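Local coordinates for hypothetical protein SO0799 (Shewanella oneidensis, PDB 1YUD), which is of unknown function but belongs to the cupin superfamily, whose small beta-barrel domains in many members bind a metal ion or a small ligand, at residues S35-T40 and L48-Y53; T82-S87 and G118-Q123; Q25-G30 and D140-F145; N13-I18 and L55-E60. All coordinates share one frame; numbering follows the deposited sequence.

Contact 1 of 4, residues S35-T40 and L48-Y53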
loop_
_atom_site.group_PDB
_atom_site.type_symbol
_atom_site.label_atom_id
_atom_site.label_comp_id
_atom_site.label_asym_id
_atom_site.label_seq_id
_atom_site.Cartn_x
_atom_site.Cartn_y
_atom_site.Cartn_z
ATOM N N SER A 35 -11.040 -0.100 -1.439
ATOM C CA SER A 35 -10.596 1.171 -1.989
ATOM C C SER A 35 -10.759 1.073 -3.493
ATOM O O SER A 35 -11.534 1.815 -4.090
ATOM C CB SER A 35 -9.131 1.389 -1.631
ATOM O OG SER A 35 -8.777 0.547 -0.540
ATOM N N TYR A 36 -10.023 0.146 -4.103
ATOM C CA TYR A 36 -10.096 -0.067 -5.545
ATOM C C TYR A 36 -9.926 -1.536 -5.866
ATOM O O TYR A 36 -9.330 -2.287 -5.091
ATOM C CB TYR A 36 -8.997 0.692 -6.283
ATOM C CG TYR A 36 -8.948 2.171 -6.031
ATOM C CD1 TYR A 36 -8.406 2.678 -4.856
ATOM C CD2 TYR A 36 -9.454 3.066 -6.964
ATOM C CE1 TYR A 36 -8.370 4.055 -4.615
ATOM C CE2 TYR A 36 -9.431 4.433 -6.737
ATOM C CZ TYR A 36 -8.892 4.927 -5.557
ATOM O OH TYR A 36 -8.927 6.284 -5.294
ATOM N N ARG A 37 -10.470 -1.946 -7.005
ATOM C CA ARG A 37 -10.324 -3.321 -7.476
ATOM C C ARG A 37 -9.665 -3.085 -8.831
ATOM O O ARG A 37 -9.656 -1.956 -9.330
ATOM C CB ARG A 37 -11.677 -4.026 -7.694
ATOM C CG ARG A 37 -12.702 -3.968 -6.546
ATOM C CD ARG A 37 -12.254 -4.664 -5.260
ATOM N NE ARG A 37 -11.859 -6.071 -5.429
ATOM C CZ ARG A 37 -12.582 -7.002 -6.044
ATOM N NH1 ARG A 37 -13.756 -6.688 -6.570
ATOM N NH2 ARG A 37 -12.135 -8.252 -6.127
ATOM N N SER A 38 -9.106 -4.122 -9.428
ATOM C CA SER A 38 -8.463 -3.945 -10.719
ATOM C C SER A 38 -9.473 -4.238 -11.813
ATOM O O SER A 38 -10.110 -5.295 -11.803
ATOM C CB SER A 38 -7.268 -4.885 -10.853
ATOM O OG SER A 38 -6.500 -4.543 -11.992
ATOM N N GLU A 39 -9.631 -3.309 -12.750
ATOM C CA GLU A 39 -10.580 -3.510 -13.833
ATOM C C GLU A 39 -10.105 -4.570 -14.817
ATOM O O GLU A 39 -10.830 -4.937 -15.736
ATOM C CB GLU A 39 -10.870 -2.186 -14.546
ATOM C CG GLU A 39 -11.815 -1.274 -13.758
ATOM C CD GLU A 39 -12.193 0.005 -14.503
ATOM O OE1 GLU A 39 -12.907 0.846 -13.913
ATOM O OE2 GLU A 39 -11.783 0.179 -15.674
ATOM N N THR A 40 -8.893 -5.074 -14.608
ATOM C CA THR A 40 -8.322 -6.117 -15.462
ATOM C C THR A 40 -8.529 -7.482 -14.804
ATOM O O THR A 40 -8.410 -7.625 -13.587
ATOM C CB THR A 40 -6.811 -5.905 -15.682
ATOM O OG1 THR A 40 -6.591 -4.647 -16.328
ATOM C CG2 THR A 40 -6.247 -7.005 -16.540
ATOM N N LEU A 48 -7.324 -9.108 -11.249
ATOM C CA LEU A 48 -5.882 -8.923 -11.160
ATOM C C LEU A 48 -5.456 -8.531 -9.736
ATOM O O LEU A 48 -4.443 -9.017 -9.235
ATOM C CB LEU A 48 -5.445 -7.855 -12.169
ATOM C CG LEU A 48 -4.057 -7.940 -12.814
ATOM C CD1 LEU A 48 -3.874 -9.299 -13.476
ATOM C CD2 LEU A 48 -3.908 -6.829 -13.854
ATOM N N TRP A 49 -6.221 -7.646 -9.096
ATOM C CA TRP A 49 -5.918 -7.223 -7.727
ATOM C C TRP A 49 -7.061 -6.481 -7.020
ATOM O O TRP A 49 -8.112 -6.212 -7.604
ATOM C CB TRP A 49 -4.647 -6.367 -7.686
ATOM C CG TRP A 49 -4.698 -5.065 -8.443
ATOM C CD1 TRP A 49 -4.185 -4.821 -9.680
ATOM C CD2 TRP A 49 -5.271 -3.829 -7.998
ATOM N NE1 TRP A 49 -4.394 -3.513 -10.036
ATOM C CE2 TRP A 49 -5.062 -2.877 -9.022
ATOM C CE3 TRP A 49 -5.942 -3.429 -6.831
ATOM C CZ2 TRP A 49 -5.497 -1.553 -8.923
ATOM C CZ3 TRP A 49 -6.376 -2.110 -6.728
ATOM C CH2 TRP A 49 -6.150 -1.187 -7.774
ATOM N N SER A 50 -6.838 -6.164 -5.749
ATOM C CA SER A 50 -7.817 -5.463 -4.923
ATOM C C SER A 50 -7.162 -4.851 -3.677
ATOM O O SER A 50 -6.238 -5.421 -3.109
ATOM C CB SER A 50 -8.916 -6.437 -4.489
ATOM O OG SER A 50 -8.391 -7.549 -3.790
ATOM N N SER A 51 -7.633 -3.685 -3.261
ATOM C CA SER A 51 -7.103 -3.039 -2.067
ATOM C C SER A 51 -8.267 -2.602 -1.185
ATOM O O SER A 51 -9.325 -2.230 -1.679
ATOM C CB SER A 51 -6.269 -1.812 -2.433
ATOM O OG SER A 51 -5.978 -1.033 -1.280
ATOM N N ILE A 52 -8.068 -2.657 0.123
ATOM C CA ILE A 52 -9.093 -2.261 1.066
ATOM C C ILE A 52 -8.397 -1.517 2.175
ATOM O O ILE A 52 -7.187 -1.653 2.366
ATOM C CB ILE A 52 -9.772 -3.463 1.725
ATOM C CG1 ILE A 52 -8.777 -4.144 2.660
ATOM C CG2 ILE A 52 -10.273 -4.432 0.678
ATOM C CD1 ILE A 52 -9.354 -5.281 3.466
ATOM N N TYR A 53 -9.152 -0.708 2.898
ATOM C CA TYR A 53 -8.591 -0.007 4.024
ATOM C C TYR A 53 -8.824 -1.047 5.128
ATOM O O TYR A 53 -9.494 -2.053 4.885
ATOM C CB TYR A 53 -9.393 1.251 4.283
ATOM C CG TYR A 53 -9.082 2.404 3.367
ATOM C CD1 TYR A 53 -7.950 3.188 3.577
ATOM C CD2 TYR A 53 -9.946 2.766 2.338
ATOM C CE1 TYR A 53 -7.688 4.315 2.795
ATOM C CE2 TYR A 53 -9.695 3.893 1.549
ATOM C CZ TYR A 53 -8.570 4.660 1.788
ATOM O OH TYR A 53 -8.322 5.801 1.064
#
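The carbonyl oxygen of S51 takes two N-H groups from the facing strand: S35 N at 2.7 Å, nearly straight at hydrogen, and Y36 N in a weak bond of 3.5 Å. Two residues facing one is a classic beta bulge, set in an antiparallel pair of the cupin sheet. Past it, S51 N donates to Y36 O at 2.9 Å, and S38 N reaches W49 O from above the carbonyl plane. Beyond the strands, L48 N donates to T40 O.

The W49 indole turns one face to S38, with CG between the backbone N and the carbonyl carbon (chi1 63°). S38 CB sits over the five-membered ring, 3.2 Å from its centroid, a CH-pi contact. At the other end of the indole, W49 CH2 meets Y36 CB at 3.7 Å. An alanine in place of W49 would probably leave S38 CB and Y36 CB without the flat surface they pack on, opening a gap beside the strand.

The hydroxyls of S35 and S51 both bond to Q108 OE1 of the second subunit, while S50 OG takes F137 N of its own chain. These hydroxyls thus probably help join the strand pair to the second subunit through Q108.

Contact 2 of 4, residues T82-S87 and G118-Q123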
loop_
_atom_site.group_PDB
_atom_site.type_symbol
_atom_site.label_atom_id
_atom_site.label_comp_id
_atom_site.label_asym_id
_atom_site.label_seq_id
_atom_site.Cartn_x
_atom_site.Cartn_y
_atom_site.Cartn_z
ATOM N N THR A 82 1.468 -6.189 14.490
ATOM C CA THR A 82 2.332 -7.344 14.607
ATOM C C THR A 82 1.627 -8.459 13.898
ATOM O O THR A 82 0.514 -8.825 14.256
ATOM C CB THR A 82 2.562 -7.724 16.064
ATOM O OG1 THR A 82 3.162 -6.614 16.740
ATOM C CG2 THR A 82 3.487 -8.925 16.167
ATOM N N ILE A 83 2.263 -8.985 12.863
ATOM C CA ILE A 83 1.650 -10.052 12.104
ATOM C C ILE A 83 2.123 -11.383 12.646
ATOM O O ILE A 83 3.305 -11.710 12.577
ATOM C CB ILE A 83 2.026 -9.965 10.622
ATOM C CG1 ILE A 83 1.953 -8.509 10.144
ATOM C CG2 ILE A 83 1.113 -10.855 9.812
ATOM C CD1 ILE A 83 0.566 -7.958 10.059
ATOM N N TYR A 84 1.198 -12.147 13.204
ATOM C CA TYR A 84 1.533 -13.449 13.730
ATOM C C TYR A 84 1.152 -14.429 12.633
ATOM O O TYR A 84 -0.001 -14.490 12.213
ATOM C CB TYR A 84 0.746 -13.723 15.016
ATOM C CG TYR A 84 0.930 -12.670 16.094
ATOM C CD1 TYR A 84 0.345 -11.419 15.974
ATOM C CD2 TYR A 84 1.693 -12.930 17.228
ATOM C CE1 TYR A 84 0.508 -10.449 16.954
ATOM C CE2 TYR A 84 1.865 -11.967 18.218
ATOM C CZ TYR A 84 1.267 -10.720 18.079
ATOM O OH TYR A 84 1.413 -9.748 19.066
HETATM N N MSE A 85 2.138 -15.178 12.150
HETATM C CA MSE A 85 1.917 -16.146 11.082
HETATM C C MSE A 85 2.331 -17.540 11.523
HETATM O O MSE A 85 3.321 -17.703 12.236
HETATM C CB MSE A 85 2.726 -15.746 9.843
HETATM C CG MSE A 85 2.361 -14.384 9.256
HETATM SE SE MSE A 85 3.882 -13.498 8.439
HETATM C CE MSE A 85 4.349 -14.947 7.244
ATOM N N ILE A 86 1.573 -18.537 11.083
ATOM C CA ILE A 86 1.840 -19.931 11.413
ATOM C C ILE A 86 1.969 -20.753 10.120
ATOM O O ILE A 86 0.976 -20.972 9.409
ATOM C CB ILE A 86 0.690 -20.502 12.297
ATOM C CG1 ILE A 86 0.626 -19.736 13.623
ATOM C CG2 ILE A 86 0.904 -21.985 12.558
ATOM C CD1 ILE A 86 -0.578 -20.060 14.472
ATOM N N SER A 87 3.192 -21.198 9.818
ATOM C CA SER A 87 3.458 -21.982 8.603
ATOM C C SER A 87 2.633 -23.254 8.602
ATOM O O SER A 87 2.221 -23.735 9.654
ATOM C CB SER A 87 4.961 -22.343 8.486
ATOM O OG SER A 87 5.345 -23.480 9.259
ATOM N N GLY A 118 -2.742 -13.606 11.674
ATOM C CA GLY A 118 -3.606 -12.645 12.325
ATOM C C GLY A 118 -2.748 -11.487 12.795
ATOM O O GLY A 118 -1.535 -11.509 12.624
ATOM N N SER A 119 -3.351 -10.468 13.389
ATOM C CA SER A 119 -2.567 -9.339 13.847
ATOM C C SER A 119 -3.240 -8.542 14.954
ATOM O O SER A 119 -4.461 -8.435 15.019
ATOM C CB SER A 119 -2.262 -8.411 12.677
ATOM O OG SER A 119 -1.575 -7.248 13.116
ATOM N N ALA A 120 -2.415 -7.975 15.820
ATOM C CA ALA A 120 -2.890 -7.158 16.914
ATOM C C ALA A 120 -2.093 -5.870 16.840
ATOM O O ALA A 120 -1.140 -5.781 16.076
ATOM C CB ALA A 120 -2.641 -7.866 18.244
HETATM N N MSE A 121 -2.486 -4.864 17.609
HETATM C CA MSE A 121 -1.737 -3.619 17.605
HETATM C C MSE A 121 -0.612 -3.853 18.602
HETATM O O MSE A 121 -0.513 -4.939 19.163
HETATM C CB MSE A 121 -2.608 -2.456 18.073
HETATM C CG MSE A 121 -3.909 -2.288 17.318
HETATM SE SE MSE A 121 -4.591 -0.496 17.590
HETATM C CE MSE A 121 -5.107 -0.645 19.453
ATOM N N ASN A 122 0.229 -2.852 18.826
ATOM C CA ASN A 122 1.318 -2.994 19.789
ATOM C C ASN A 122 1.080 -2.117 21.024
ATOM O O ASN A 122 1.586 -2.401 22.110
ATOM C CB ASN A 122 2.663 -2.651 19.126
ATOM C CG ASN A 122 3.294 -3.853 18.417
ATOM O OD1 ASN A 122 3.978 -3.701 17.410
ATOM N ND2 ASN A 122 3.080 -5.046 18.958
ATOM N N GLN A 123 0.301 -1.055 20.834
ATOM C CA GLN A 123 -0.060 -0.110 21.891
ATOM C C GLN A 123 -1.541 0.200 21.726
ATOM O O GLN A 123 -2.109 -0.056 20.664
ATOM C CB GLN A 123 0.729 1.196 21.755
ATOM C CG GLN A 123 2.207 1.113 22.125
ATOM C CD GLN A 123 2.437 0.756 23.588
ATOM O OE1 GLN A 123 2.184 -0.375 24.008
ATOM N NE2 GLN A 123 2.915 1.726 24.372
#
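T82-S87 and G118-Q123 pair as neighbouring antiparallel strands in the smaller sheet of the cupin fold, and T82 O is where backbone and side chain converge. S119 OG donates to it at 2.9 Å, coming from well above the carbonyl plane (67° out of it). OG stands anti to the backbone N (chi1 176°), which places it near T82 O. A120 N adds a weak bond to the same oxygen. An alanine at S119 would probably leave T82 O with just that weak bond from the facing strand, and I83 CD1, 3.8 Å from S119 OG, with less to lean on.

Further along, Y84 and G118 form a hydrogen-bonded pair: Y84 N to G118 O and G118 N to Y84 O, both 2.9 Å, the latter in the plane of the carbonyl. Y84 has CG anti to the carbonyl carbon (chi1 -56°), and the ring presents its edge to the facing strand, with G118 O and A120 N close to its plane. T82 CG2 lies over one ring face, toward the rim. Y84 CE1 comes within 4.3 Å of A120 CB.

Just past the end of strand 118-121, N122 crosses the side chain of T82 at about a right angle. The amide oxygen of N122 is held by S80 OG, while N122 ND2 gives T82 OG1 a weak, bent bond of 2.7 Å.

Contact 3 of 4, residues Q25-G30 and D140-F145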
loop_
_atom_site.group_PDB
_atom_site.type_symbol
_atom_site.label_atom_id
_atom_site.label_comp_id
_atom_site.label_asym_id
_atom_site.label_seq_id
_atom_site.Cartn_x
_atom_site.Cartn_y
_atom_site.Cartn_z
ATOM N N GLN A 25 -17.523 -3.350 9.724
ATOM C CA GLN A 25 -16.908 -4.529 10.341
ATOM C C GLN A 25 -16.539 -5.612 9.334
ATOM O O GLN A 25 -17.244 -5.825 8.352
ATOM C CB GLN A 25 -17.864 -5.122 11.384
ATOM C CG GLN A 25 -18.388 -4.104 12.383
ATOM C CD GLN A 25 -19.854 -4.322 12.736
ATOM O OE1 GLN A 25 -20.478 -3.472 13.383
ATOM N NE2 GLN A 25 -20.412 -5.462 12.314
ATOM N N HIS A 26 -15.427 -6.294 9.587
ATOM C CA HIS A 26 -14.977 -7.369 8.710
ATOM C C HIS A 26 -15.253 -8.675 9.440
ATOM O O HIS A 26 -15.095 -8.749 10.655
ATOM C CB HIS A 26 -13.479 -7.248 8.421
ATOM C CG HIS A 26 -13.027 -8.080 7.263
ATOM N ND1 HIS A 26 -11.759 -8.613 7.175
ATOM C CD2 HIS A 26 -13.675 -8.464 6.138
ATOM C CE1 HIS A 26 -11.646 -9.292 6.047
ATOM N NE2 HIS A 26 -12.795 -9.218 5.400
ATOM N N VAL A 27 -15.661 -9.705 8.712
ATOM C CA VAL A 27 -15.979 -10.974 9.352
ATOM C C VAL A 27 -14.853 -11.510 10.218
ATOM O O VAL A 27 -15.098 -12.232 11.185
ATOM C CB VAL A 27 -16.356 -12.051 8.318
ATOM C CG1 VAL A 27 -15.173 -12.370 7.437
ATOM C CG2 VAL A 27 -16.837 -13.299 9.026
ATOM N N GLU A 28 -13.621 -11.148 9.878
ATOM C CA GLU A 28 -12.452 -11.617 10.620
ATOM C C GLU A 28 -12.120 -10.682 11.769
ATOM O O GLU A 28 -11.197 -10.933 12.527
ATOM C CB GLU A 28 -11.235 -11.708 9.687
ATOM C CG GLU A 28 -10.506 -10.366 9.477
ATOM C CD GLU A 28 -9.488 -10.391 8.337
ATOM O OE1 GLU A 28 -8.599 -9.507 8.306
ATOM O OE2 GLU A 28 -9.587 -11.281 7.463
ATOM N N GLY A 29 -12.873 -9.601 11.888
ATOM C CA GLY A 29 -12.609 -8.627 12.933
ATOM C C GLY A 29 -12.207 -7.295 12.320
ATOM O O GLY A 29 -12.087 -7.174 11.094
ATOM N N GLY A 30 -12.000 -6.292 13.166
ATOM C CA GLY A 30 -11.609 -4.979 12.680
ATOM C C GLY A 30 -12.620 -4.305 11.764
ATOM O O GLY A 30 -13.776 -4.726 11.661
ATOM N N ASP A 140 -13.825 -16.947 -1.563
ATOM C CA ASP A 140 -13.496 -18.354 -1.740
ATOM C C ASP A 140 -12.042 -18.499 -1.323
ATOM O O ASP A 140 -11.605 -19.580 -0.926
ATOM C CB ASP A 140 -13.618 -18.762 -3.206
ATOM C CG ASP A 140 -14.881 -18.256 -3.850
ATOM O OD1 ASP A 140 -15.067 -17.022 -3.894
ATOM O OD2 ASP A 140 -15.684 -19.087 -4.322
ATOM N N ASP A 141 -11.299 -17.398 -1.433
ATOM C CA ASP A 141 -9.885 -17.372 -1.081
ATOM C C ASP A 141 -9.687 -17.024 0.389
ATOM O O ASP A 141 -8.563 -16.774 0.833
ATOM C CB ASP A 141 -9.144 -16.345 -1.939
ATOM C CG ASP A 141 -9.380 -16.544 -3.419
ATOM O OD1 ASP A 141 -9.283 -17.699 -3.887
ATOM O OD2 ASP A 141 -9.656 -15.545 -4.114
ATOM N N PHE A 142 -10.781 -17.020 1.142
ATOM C CA PHE A 142 -10.736 -16.692 2.558
ATOM C C PHE A 142 -11.049 -17.929 3.396
ATOM O O PHE A 142 -11.541 -18.930 2.874
ATOM C CB PHE A 142 -11.761 -15.588 2.847
ATOM C CG PHE A 142 -11.767 -15.113 4.270
ATOM C CD1 PHE A 142 -10.834 -14.189 4.710
ATOM C CD2 PHE A 142 -12.699 -15.607 5.175
ATOM C CE1 PHE A 142 -10.824 -13.761 6.029
ATOM C CE2 PHE A 142 -12.700 -15.187 6.497
ATOM C CZ PHE A 142 -11.759 -14.262 6.923
ATOM N N GLU A 143 -10.751 -17.860 4.692
ATOM C CA GLU A 143 -11.037 -18.958 5.613
ATOM C C GLU A 143 -10.707 -18.590 7.056
ATOM O O GLU A 143 -9.537 -18.521 7.437
ATOM C CB GLU A 143 -10.274 -20.223 5.215
ATOM C CG GLU A 143 -10.712 -21.447 6.006
ATOM C CD GLU A 143 -10.208 -22.752 5.417
ATOM O OE1 GLU A 143 -10.626 -23.824 5.912
ATOM O OE2 GLU A 143 -9.397 -22.704 4.462
ATOM N N LEU A 144 -11.744 -18.349 7.853
ATOM C CA LEU A 144 -11.574 -17.983 9.257
ATOM C C LEU A 144 -11.497 -19.271 10.082
ATOM O O LEU A 144 -12.093 -20.275 9.703
ATOM C CB LEU A 144 -12.755 -17.112 9.698
ATOM C CG LEU A 144 -12.603 -16.231 10.943
ATOM C CD1 LEU A 144 -11.374 -15.355 10.797
ATOM C CD2 LEU A 144 -13.851 -15.371 11.136
ATOM N N PHE A 145 -10.767 -19.252 11.198
ATOM C CA PHE A 145 -10.614 -20.456 12.026
ATOM C C PHE A 145 -11.064 -20.358 13.486
ATOM O O PHE A 145 -10.881 -19.333 14.145
ATOM C CB PHE A 145 -9.160 -20.934 11.993
ATOM C CG PHE A 145 -8.723 -21.451 10.653
ATOM C CD1 PHE A 145 -8.484 -20.579 9.594
ATOM C CD2 PHE A 145 -8.578 -22.813 10.439
ATOM C CE1 PHE A 145 -8.107 -21.065 8.337
ATOM C CE2 PHE A 145 -8.203 -23.310 9.191
ATOM C CZ PHE A 145 -7.967 -22.432 8.142
#
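The F142 ring and the E28 carboxylate lie almost in one plane, 20° apart, with E28 OE2 at the ring edge, 3.1 Å from F142 CE1. V27 and F142 reach toward each other tip to tip, V27 CG1 3.9 Å from F142 CE2, and the imidazole of H65 meets the same ring with planes about 30° apart. E28 OE1 in turn stands at the edge of the H26 ring, in its plane. Here two loops of the cupin barrel close on each other: a type I turn from H26 to G29, and the segment that follows strand 126-133. H63 and H65 of strand 62-66 have the HxH spacing seen in metal-binding cupins, though no metal is assigned here, and H63 ND1 bonds to E28 O.

E28 CG lies between the backbone N and the carbonyl carbon (chi1 83°), and the chain is extended beyond it, with OE2 ending at the ring edge. E28 OE1 also makes a weak hydrogen bond with S62 OG.

L144 lies against the turn through both its methyls. Its CD1 packs on E28 CB at 3.8 Å, and CD2 meets V27 CG2 at 4.2 Å. The turn itself is closed by G29 N donating to H26 O at 2.7 Å, while L144 CD2 rests 3.4 Å from V27 O.

Contact 4 of 4, residues N13-I18 and L55-E60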
loop_
_atom_site.group_PDB
_atom_site.type_symbol
_atom_site.label_atom_id
_atom_site.label_comp_id
_atom_site.label_asym_id
_atom_site.label_seq_id
_atom_site.Cartn_x
_atom_site.Cartn_y
_atom_site.Cartn_z
ATOM N N ASN A 13 -8.776 10.296 15.175
ATOM C CA ASN A 13 -8.929 9.033 15.879
ATOM C C ASN A 13 -9.705 8.039 15.028
ATOM O O ASN A 13 -10.278 8.402 14.003
ATOM C CB ASN A 13 -9.643 9.236 17.212
ATOM C CG ASN A 13 -9.118 8.307 18.290
ATOM O OD1 ASN A 13 -7.982 8.455 18.749
ATOM N ND2 ASN A 13 -9.932 7.334 18.690
ATOM N N ALA A 14 -9.726 6.787 15.465
ATOM C CA ALA A 14 -10.406 5.726 14.736
ATOM C C ALA A 14 -11.821 6.081 14.284
ATOM O O ALA A 14 -12.307 5.567 13.276
ATOM C CB ALA A 14 -10.431 4.467 15.582
ATOM N N ASP A 15 -12.482 6.965 15.018
ATOM C CA ASP A 15 -13.844 7.348 14.671
ATOM C C ASP A 15 -13.909 8.161 13.388
ATOM O O ASP A 15 -14.848 8.024 12.602
ATOM C CB ASP A 15 -14.472 8.126 15.827
ATOM C CG ASP A 15 -14.573 7.296 17.091
ATOM O OD1 ASP A 15 -15.185 6.207 17.035
ATOM O OD2 ASP A 15 -14.042 7.726 18.135
ATOM N N ASP A 16 -12.901 9.002 13.180
ATOM C CA ASP A 16 -12.828 9.840 11.988
ATOM C C ASP A 16 -12.615 8.980 10.761
ATOM O O ASP A 16 -13.266 9.171 9.731
ATOM C CB ASP A 16 -11.672 10.829 12.107
ATOM C CG ASP A 16 -11.854 11.795 13.248
ATOM O OD1 ASP A 16 -12.168 11.341 14.367
ATOM O OD2 ASP A 16 -11.679 13.009 13.026
ATOM N N PHE A 17 -11.694 8.028 10.886
ATOM C CA PHE A 17 -11.367 7.123 9.793
ATOM C C PHE A 17 -12.524 6.230 9.399
ATOM O O PHE A 17 -12.892 6.178 8.226
ATOM C CB PHE A 17 -10.140 6.273 10.150
ATOM C CG PHE A 17 -8.839 6.997 9.960
ATOM C CD1 PHE A 17 -7.974 7.206 11.028
ATOM C CD2 PHE A 17 -8.501 7.512 8.711
ATOM C CE1 PHE A 17 -6.789 7.924 10.855
ATOM C CE2 PHE A 17 -7.320 8.231 8.526
ATOM C CZ PHE A 17 -6.466 8.436 9.602
ATOM N N ILE A 18 -13.104 5.528 10.365
ATOM C CA ILE A 18 -14.216 4.652 10.037
ATOM C C ILE A 18 -15.326 5.451 9.347
ATOM O O ILE A 18 -15.996 4.941 8.443
ATOM C CB ILE A 18 -14.771 3.928 11.299
ATOM C CG1 ILE A 18 -15.239 4.941 12.339
ATOM C CG2 ILE A 18 -13.713 3.045 11.899
ATOM C CD1 ILE A 18 -16.696 5.361 12.177
ATOM N N LEU A 55 -8.955 -0.937 9.588
ATOM C CA LEU A 55 -8.643 -0.302 10.851
ATOM C C LEU A 55 -8.708 -1.212 12.063
ATOM O O LEU A 55 -9.415 -2.213 12.071
ATOM C CB LEU A 55 -9.557 0.907 11.036
ATOM C CG LEU A 55 -9.274 1.732 12.281
ATOM C CD1 LEU A 55 -9.416 3.208 11.955
ATOM C CD2 LEU A 55 -10.203 1.284 13.404
ATOM N N LEU A 56 -7.953 -0.850 13.091
ATOM C CA LEU A 56 -7.917 -1.631 14.314
ATOM C C LEU A 56 -7.952 -0.727 15.547
ATOM O O LEU A 56 -7.152 0.215 15.661
ATOM C CB LEU A 56 -6.650 -2.478 14.348
ATOM C CG LEU A 56 -6.837 -3.931 14.759
ATOM C CD1 LEU A 56 -7.484 -4.718 13.618
ATOM C CD2 LEU A 56 -5.484 -4.517 15.116
ATOM N N ARG A 57 -8.888 -1.014 16.455
ATOM C CA ARG A 57 -9.026 -0.264 17.705
ATOM C C ARG A 57 -8.691 -1.176 18.873
ATOM O O ARG A 57 -8.769 -2.400 18.761
ATOM C CB ARG A 57 -10.447 0.258 17.889
ATOM C CG ARG A 57 -10.861 1.339 16.919
ATOM C CD ARG A 57 -12.301 1.773 17.171
ATOM N NE ARG A 57 -13.179 0.624 17.388
ATOM C CZ ARG A 57 -14.507 0.677 17.367
ATOM N NH1 ARG A 57 -15.219 -0.425 17.583
ATOM N NH2 ARG A 57 -15.122 1.830 17.114
ATOM N N THR A 58 -8.343 -0.559 19.996
ATOM C CA THR A 58 -7.968 -1.266 21.218
ATOM C C THR A 58 -8.795 -2.496 21.592
ATOM O O THR A 58 -8.349 -3.317 22.400
ATOM C CB THR A 58 -7.967 -0.322 22.419
ATOM O OG1 THR A 58 -7.160 0.823 22.124
ATOM C CG2 THR A 58 -7.391 -1.024 23.621
ATOM N N GLY A 59 -9.987 -2.636 21.021
ATOM C CA GLY A 59 -10.797 -3.799 21.338
ATOM C C GLY A 59 -10.784 -4.837 20.227
ATOM O O GLY A 59 -11.247 -5.971 20.397
ATOM N N GLU A 60 -10.235 -4.449 19.083
ATOM C CA GLU A 60 -10.185 -5.337 17.931
ATOM C C GLU A 60 -8.792 -5.896 17.584
ATOM O O GLU A 60 -7.757 -5.254 17.806
ATOM C CB GLU A 60 -10.773 -4.606 16.707
ATOM C CG GLU A 60 -12.283 -4.371 16.755
ATOM C CD GLU A 60 -13.081 -5.630 16.436
ATOM O OE1 GLU A 60 -12.808 -6.681 17.064
ATOM O OE2 GLU A 60 -13.982 -5.578 15.563
#
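Helix 14-18 runs roughly antiparallel to strand 55-57, their directions 151° apart and their axes 9.5 Å apart at closest approach, with A14 and R57 bringing their CA atoms within 6.8 Å. The small A14 side chain probably lets the two come this close: its CB lies 3.4 Å from R57 CG, and R57 CD is close as well, 3.6 Å from A14 CB. R57 CG is anti to the carbonyl carbon (chi1 -68°), which places CG against A14 CB; the chain bends later, at chi3.

L55, two residues earlier, carries the rest of the packing. Its CG stands anti to the backbone N (chi1 -176°), and the two methyls then divide the work: CD1 touches F17 CB at 3.6 Å, and CD2 meets A14 CB at 3.9 Å and I18 CG2 at 4.2 Å. This is the N-terminal helix of the chain laid against the larger sheet of the cupin fold. F31 of strand 31-37 touches L55, R57 and I18, while F126 and L128 of strand 126-133 meet A14 and F17. F17 also packs on L101 of the second subunit.

On the polar side, D15 OD1 lies near the plane of the R57 guanidinium but 4.4 Å from NH2, beyond a salt bridge, so the opposite charges probably attract without a direct bond. After R57 the chain makes a type I turn to E60, with E60 N donating to R57 O, and T58 OG1 takes the backbone N of G125.

From the N terminus, the helix segment 13-18 opens contact 4, and the turn at 25-30 opens contact 3 before contact 4 has closed. Contact 1, a short hairpin closure between 35-40 and 48-53, nests inside both. Strand 50-57 carries the chain on to 55-60, where contact 4 closes, so contacts 3 and 4 cross. Contact 2 (82-87 with 118-123) follows, in series with contacts 1 and 4 and nested in contact 3, which shuts last at 140-145. Contacts 1 and 4 share the larger sheet, and contact 2 joins two strands of the smaller one. M121 packs against L56 and T58, joining contacts 2 and 4; G30 N bonds weakly to E60 OE2 between contacts 3 and 4.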